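Local coordinates for protein acetyl-CoA acetyltransferase (Elizabethkingia anophelis NUHP1, PDB 6BN2) that probably catalyses the reversible condensation of two acetyl-CoA molecules into acetoacetyl-CoA and free CoA, as a member of the thiolase family, at residues A[191-196]-A[351-356]; A[18-23]-A[38-43]; A[321-326]-A[336-341]. One frame throughout, in Å; residues are numbered along the deposited sequence. Where two conformers were deposited one is given.

Contact 1. Residues A[191-196]-A[351-356]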
# COMPACT_ATOMS: atom_id res chain seq x y z
N GLU A 191 31.11 9.30 -10.27
CA GLU A 191 31.74 10.58 -10.55
C GLU A 191 30.71 11.71 -10.55
O GLU A 191 30.96 12.78 -10.00
CB GLU A 191 32.45 10.53 -11.90
CG GLU A 191 33.70 9.69 -11.92
CD GLU A 191 34.24 9.55 -13.32
OE1 GLU A 191 33.46 9.71 -14.29
OE2 GLU A 191 35.45 9.25 -13.46
N ARG A 192 29.56 11.47 -11.18
CA ARG A 192 28.54 12.51 -11.24
C ARG A 192 27.99 12.82 -9.86
O ARG A 192 27.70 13.98 -9.56
CB ARG A 192 27.41 12.08 -12.17
CG ARG A 192 27.79 12.10 -13.64
CD ARG A 192 26.62 11.52 -14.45
NE ARG A 192 26.83 11.72 -15.87
CZ ARG A 192 25.91 11.50 -16.79
NH1 ARG A 192 24.72 11.06 -16.43
NH2 ARG A 192 26.19 11.71 -18.07
N SER A 193 27.85 11.79 -9.02
CA SER A 193 27.32 11.99 -7.67
C SER A 193 28.27 12.86 -6.85
O SER A 193 27.85 13.79 -6.16
CB SER A 193 27.12 10.65 -6.98
OG SER A 193 26.12 9.87 -7.66
N ALA A 194 29.56 12.53 -6.89
CA ALA A 194 30.54 13.32 -6.14
C ALA A 194 30.60 14.75 -6.66
O ALA A 194 30.72 15.71 -5.87
CB ALA A 194 31.91 12.66 -6.22
N LYS A 195 30.52 14.93 -7.98
CA LYS A 195 30.57 16.26 -8.56
C LYS A 195 29.35 17.09 -8.16
O LYS A 195 29.48 18.25 -7.76
CB LYS A 195 30.69 16.17 -10.08
CG LYS A 195 30.70 17.50 -10.82
CD LYS A 195 30.81 17.25 -12.33
CE LYS A 195 31.00 18.53 -13.12
NZ LYS A 195 29.71 19.23 -13.35
N ALA A 196 28.15 16.50 -8.25
CA ALA A 196 26.95 17.25 -7.90
C ALA A 196 26.95 17.62 -6.42
O ALA A 196 26.61 18.76 -6.06
CB ALA A 196 25.69 16.43 -8.26
N ALA A 351 21.27 5.79 -8.50
CA ALA A 351 21.22 4.85 -7.39
C ALA A 351 22.44 3.94 -7.30
O ALA A 351 22.74 3.44 -6.20
CB ALA A 351 19.94 4.01 -7.49
N VAL A 352 23.15 3.68 -8.41
CA VAL A 352 24.33 2.83 -8.31
C VAL A 352 25.35 3.46 -7.38
O VAL A 352 26.07 2.75 -6.67
CB VAL A 352 24.92 2.56 -9.71
CG1 VAL A 352 26.37 2.03 -9.63
CG2 VAL A 352 24.06 1.54 -10.43
N ALA A 353 25.41 4.78 -7.33
CA ALA A 353 26.31 5.49 -6.44
C ALA A 353 25.63 6.04 -5.20
O ALA A 353 26.26 6.08 -4.13
CB ALA A 353 27.00 6.63 -7.19
N LEU A 354 24.38 6.47 -5.31
CA LEU A 354 23.71 7.19 -4.23
C LEU A 354 22.94 6.28 -3.28
O LEU A 354 22.71 6.67 -2.13
CB LEU A 354 22.73 8.22 -4.80
CG LEU A 354 23.33 9.35 -5.66
CD1 LEU A 354 22.20 10.17 -6.28
CD2 LEU A 354 24.27 10.23 -4.84
N GLY A 355 22.53 5.12 -3.74
CA GLY A 355 21.77 4.21 -2.92
C GLY A 355 20.32 4.08 -3.38
O GLY A 355 19.81 4.86 -4.19
N HIS A 356 19.64 3.10 -2.80
CA HIS A 356 18.34 2.67 -3.31
C HIS A 356 17.49 2.07 -2.18
O HIS A 356 17.33 0.85 -2.08
CB HIS A 356 18.57 1.66 -4.44
CG HIS A 356 17.32 1.15 -5.08
ND1 HIS A 356 16.12 1.83 -5.04
CD2 HIS A 356 17.09 0.01 -5.78
CE1 HIS A 356 15.20 1.13 -5.68
NE2 HIS A 356 15.77 0.03 -6.15
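S193 turns OG back beside its own backbone N (chi1 -64°), toward the short helix 351-354, where A353 and L354 receive it. L354 has CG in the same position relative to its own N, and chi2 of 173° sends CD1 out anti to CA and leaves CD2 as the branch turned to the serine. OG lies 3.4 Å from A353 CB and 3.4 Å from L354 CD2, resting between the methyl of one residue and a branch tip of the next. S193 CB adds a second touch, 3.6 Å from L354 CD2. The backbones come close here, with the CA atoms of S193 and A353 6.7 Å apart. V352 and A353 also lean on S189 of helix 179-198, and A353 touches Y190, a residue of a bound calcium site. On the far side, L354 leads through G355, whose positive phi ends the helix, into H356, the predicted proton acceptor in the Gly-His-Pro sequence of thiolases. The hydroxyl of S193 is hydrogen-bonded to S189 O, one turn earlier in its helix. Its polar demand is thus met within helix 179-198, and toward A353 and L354 it acts as a small van der Waals surface, with no hydrogen bond crossing between the segments.

Contact 2. Residues A[18-23]-A[38-43]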
# COMPACT_ATOMS: atom_id res chain seq x y z
N VAL A 18 11.42 17.11 -0.94
CA VAL A 18 12.67 16.94 -0.19
C VAL A 18 12.97 15.46 -0.01
O VAL A 18 12.13 14.59 -0.25
CB VAL A 18 12.65 17.63 1.19
CG1 VAL A 18 12.30 19.10 1.08
CG2 VAL A 18 11.65 16.90 2.13
N ARG A 19 14.19 15.18 0.45
CA ARG A 19 14.58 13.81 0.76
C ARG A 19 15.58 13.83 1.90
O ARG A 19 16.31 14.80 2.06
CB ARG A 19 15.23 13.12 -0.45
CG ARG A 19 16.55 13.80 -0.90
CD ARG A 19 17.10 12.99 -2.03
NE ARG A 19 18.43 13.35 -2.52
CZ ARG A 19 19.57 12.81 -2.09
NH1 ARG A 19 19.56 11.96 -1.06
NH2 ARG A 19 20.71 13.13 -2.68
N THR A 20 15.62 12.74 2.68
CA THR A 20 16.75 12.55 3.59
C THR A 20 18.00 12.21 2.76
O THR A 20 17.89 11.78 1.61
CB THR A 20 16.47 11.42 4.60
OG1 THR A 20 16.48 10.15 3.93
CG2 THR A 20 15.11 11.59 5.28
N PRO A 21 19.19 12.36 3.34
CA PRO A 21 20.34 11.66 2.75
C PRO A 21 20.09 10.16 2.84
O PRO A 21 19.28 9.69 3.64
CB PRO A 21 21.54 12.10 3.62
CG PRO A 21 21.00 13.11 4.63
CD PRO A 21 19.51 12.86 4.69
N MET A 22 20.81 9.40 2.03
CA MET A 22 20.63 7.96 2.04
C MET A 22 21.77 7.32 2.81
O MET A 22 22.94 7.62 2.58
CB MET A 22 20.53 7.41 0.62
CG MET A 22 19.19 7.78 0.02
SD MET A 22 19.01 7.26 -1.66
CE MET A 22 19.88 8.56 -2.53
N GLY A 23 21.42 6.45 3.76
CA GLY A 23 22.41 5.72 4.52
C GLY A 23 22.72 4.38 3.88
O GLY A 23 21.89 3.78 3.18
N GLY A 38 10.60 8.67 7.31
CA GLY A 38 9.46 9.29 6.64
C GLY A 38 9.01 10.56 7.34
O GLY A 38 8.69 11.55 6.69
N ALA A 39 8.99 10.54 8.68
CA ALA A 39 8.63 11.74 9.44
C ALA A 39 9.58 12.90 9.14
O ALA A 39 9.13 14.04 8.99
CB ALA A 39 8.64 11.43 10.94
N VAL A 40 10.88 12.62 9.06
CA VAL A 40 11.85 13.68 8.77
C VAL A 40 11.58 14.28 7.39
O VAL A 40 11.62 15.51 7.21
CB VAL A 40 13.29 13.14 8.87
CG1 VAL A 40 14.29 14.18 8.36
CG2 VAL A 40 13.62 12.76 10.33
N ALA A 41 11.31 13.42 6.40
CA ALA A 41 11.09 13.92 5.05
C ALA A 41 9.80 14.72 4.98
O ALA A 41 9.76 15.80 4.37
CB ALA A 41 11.08 12.76 4.04
N ILE A 42 8.72 14.21 5.59
CA ILE A 42 7.45 14.92 5.52
C ILE A 42 7.56 16.26 6.23
O ILE A 42 7.12 17.29 5.72
CB ILE A 42 6.32 14.07 6.12
CG1 ILE A 42 6.06 12.83 5.27
CG2 ILE A 42 5.04 14.91 6.22
CD1 ILE A 42 5.13 11.81 5.98
N LYS A 43 8.15 16.28 7.43
CA LYS A 43 8.30 17.55 8.14
C LYS A 43 9.16 18.50 7.33
O LYS A 43 8.87 19.69 7.24
CB LYS A 43 8.91 17.33 9.52
CG LYS A 43 9.09 18.64 10.29
CD LYS A 43 9.30 18.39 11.77
CE LYS A 43 9.27 19.72 12.54
NZ LYS A 43 10.37 20.60 12.09
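A beta-alpha-beta crossover of the N-terminal thiolase half, running from strand 12-24 through helix 34-48 to the parallel strand 59-62, begins with V18 and T20 meeting V40 and A41. V18 CG2, set between its backbone N and carbonyl carbon, is pushed against the helix backbone, 3.1 Å from A41 O: a tight methyl-to-carbonyl approach. T20 presents its methyl to the helix: CG2 lies 4.1 Å from V40 CG1, the two side chains crossing at about a right angle, and 4.4 Å from A41 CB. The A41 methyl faces the central sheet, where it also rests on A261 and A263 of the neighbouring strand 258-268. V209 of strand 209-211 touches both T20 and V40.

The chi1 of 71° that sends the T20 methyl to the helix leaves OG1 for the strand side. OG1 donates to P21 O at 2.9 Å, coming from above the carbonyl plane (41° out of it), and is hydrogen-bonded to A261 N as well. R19 points away from the helix: NH1 reaches T20 O at 3.2 Å, while NE and NH2 form salt bridges with E205 and D224.

Contact 3. Residues A[321-326]-A[336-341]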
# COMPACT_ATOMS: atom_id res chain seq x y z
N PHE A 321 16.14 13.47 -17.82
CA PHE A 321 15.51 12.23 -17.40
C PHE A 321 16.13 11.76 -16.09
O PHE A 321 17.34 11.90 -15.88
CB PHE A 321 15.71 11.10 -18.42
CG PHE A 321 15.18 11.40 -19.79
CD1 PHE A 321 15.96 12.12 -20.69
CD2 PHE A 321 13.94 10.93 -20.19
CE1 PHE A 321 15.49 12.39 -21.98
CE2 PHE A 321 13.45 11.20 -21.48
CZ PHE A 321 14.23 11.93 -22.37
N GLU A 322 15.31 11.12 -15.25
CA GLU A 322 15.80 10.37 -14.10
C GLU A 322 15.26 8.96 -14.24
O GLU A 322 14.05 8.75 -14.11
CB GLU A 322 15.36 10.98 -12.77
CG GLU A 322 16.09 12.24 -12.39
CD GLU A 322 17.47 11.95 -11.84
OE1 GLU A 322 18.40 12.73 -12.15
OE2 GLU A 322 17.64 10.96 -11.09
N PHE A 323 16.13 8.00 -14.54
CA PHE A 323 15.79 6.58 -14.59
C PHE A 323 16.49 5.90 -13.42
O PHE A 323 17.72 5.94 -13.34
CB PHE A 323 16.25 5.93 -15.89
CG PHE A 323 15.34 6.15 -17.05
CD1 PHE A 323 14.27 5.30 -17.26
CD2 PHE A 323 15.60 7.14 -17.97
CE1 PHE A 323 13.43 5.47 -18.36
CE2 PHE A 323 14.77 7.33 -19.06
CZ PHE A 323 13.68 6.49 -19.25
N ASN A 324 15.73 5.25 -12.53
CA ASN A 324 16.38 4.70 -11.36
C ASN A 324 17.37 3.61 -11.76
O ASN A 324 17.08 2.75 -12.60
CB ASN A 324 15.38 4.14 -10.36
CG ASN A 324 16.03 3.92 -8.99
OD1 ASN A 324 16.60 4.85 -8.40
ND2 ASN A 324 15.98 2.69 -8.50
N GLU A 325 18.55 3.65 -11.14
CA GLU A 325 19.66 2.75 -11.49
C GLU A 325 19.66 1.53 -10.58
O GLU A 325 20.58 1.33 -9.79
CB GLU A 325 21.00 3.49 -11.38
CG GLU A 325 21.08 4.79 -12.12
CD GLU A 325 22.43 5.47 -11.95
OE1 GLU A 325 23.20 5.10 -11.04
OE2 GLU A 325 22.72 6.41 -12.73
N ALA A 326 18.63 0.69 -10.69
CA ALA A 326 18.63 -0.52 -9.87
C ALA A 326 19.90 -1.33 -10.13
O ALA A 326 20.48 -1.91 -9.20
CB ALA A 326 17.38 -1.35 -10.15
N LYS A 336 19.50 2.64 -24.13
CA LYS A 336 19.73 2.07 -25.45
C LYS A 336 18.41 1.88 -26.20
O LYS A 336 18.32 2.18 -27.39
CB LYS A 336 20.46 0.74 -25.27
CG LYS A 336 21.40 0.32 -26.35
CD LYS A 336 22.05 -1.01 -25.94
CE LYS A 336 22.97 -1.53 -27.02
NZ LYS A 336 23.68 -2.76 -26.58
N ILE A 337 17.40 1.37 -25.50
CA ILE A 337 16.11 1.08 -26.12
C ILE A 337 15.44 2.37 -26.57
O ILE A 337 14.87 2.43 -27.67
CB ILE A 337 15.22 0.30 -25.14
CG1 ILE A 337 15.80 -1.10 -24.93
CG2 ILE A 337 13.77 0.25 -25.63
CD1 ILE A 337 15.15 -1.81 -23.73
N LEU A 338 15.47 3.40 -25.73
CA LEU A 338 14.83 4.67 -26.02
C LEU A 338 15.72 5.61 -26.82
O LEU A 338 15.24 6.65 -27.27
CB LEU A 338 14.42 5.36 -24.71
CG LEU A 338 13.35 4.64 -23.91
CD1 LEU A 338 13.23 5.28 -22.51
CD2 LEU A 338 12.02 4.69 -24.65
N GLY A 339 16.99 5.27 -27.01
CA GLY A 339 17.88 6.12 -27.78
C GLY A 339 18.25 7.39 -27.06
O GLY A 339 18.48 8.42 -27.71
N LEU A 340 18.32 7.36 -25.74
CA LEU A 340 18.55 8.57 -24.97
C LEU A 340 20.02 8.95 -24.94
O LEU A 340 20.90 8.09 -24.90
CB LEU A 340 18.05 8.41 -23.54
CG LEU A 340 16.58 8.02 -23.39
CD1 LEU A 340 16.22 8.01 -21.94
CD2 LEU A 340 15.69 8.97 -24.16
N ASP A 341 20.26 10.25 -24.95
CA ASP A 341 21.58 10.81 -24.73
C ASP A 341 21.95 10.66 -23.25
O ASP A 341 21.30 11.25 -22.39
CB ASP A 341 21.57 12.28 -25.13
CG ASP A 341 22.91 12.95 -24.99
OD1 ASP A 341 23.02 14.09 -25.49
OD2 ASP A 341 23.85 12.35 -24.43
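The contact joins strand 320-323, an edge strand of the central sheet within this chain, to the Schellman motif that ends helix 328-338. F321 and F323 both point toward the helix end, and L338 and L340, on either side of the C-prime residue G339, point back at them. The positive phi of G339 (72°) turns the chain, with a weak bond from G339 N to K336 O, and the turn delivers L340 to the strand. G339 also belongs to a calcium-binding site of this protein, although that ion is not bound to this chain here.

The F323 ring was modelled in two conformers; in the one described, CZ lies 3.5 Å from L338 CD1, and L340 CD1 comes near the adjoining CE2, at a separation that is doubtful because the ring has an alternate copy. Both methyls come in obliquely to the ring, and the side chains of F323 and L340 arrive from opposite directions. P300 and L304 of helix 300-311 touch F323 as well, and L304 touches F321, so helix 300-311 also packs against both rings.

The CH-pi interaction belongs to F321. L340 holds its CG beside its own backbone N (chi1 -56°) and splays its two methyls so that both serve this ring while one also meets F323. CD1 stands over the centre of the F321 ring, 4.0 Å from the centroid and only 8° off the normal, while CD2 drops toward the far end of the ring, 3.8 Å from F321 CZ.

Contacts 2 and 3 reach the same central sheet from opposite sides of the chain's centre, about 25 Å apart between centres, one in each thiolase half; each packs a helix or its end against a strand or its continuation. Contact 2 is buried and uses methyls, one set against a helix carbonyl, whereas contact 3 is partly buried, near the surface, and uses aromatic rings. Contact 1 is buried too, but joins two helices, one from each family half, and seats a hydroxyl among methyls. It touches both others: E325 OE1 of 321-326 probably accepts a hydrogen bond from V352 N, and M22 of 18-23 packs on the carbonyls of L354 and G355, beside the predicted catalytic H356.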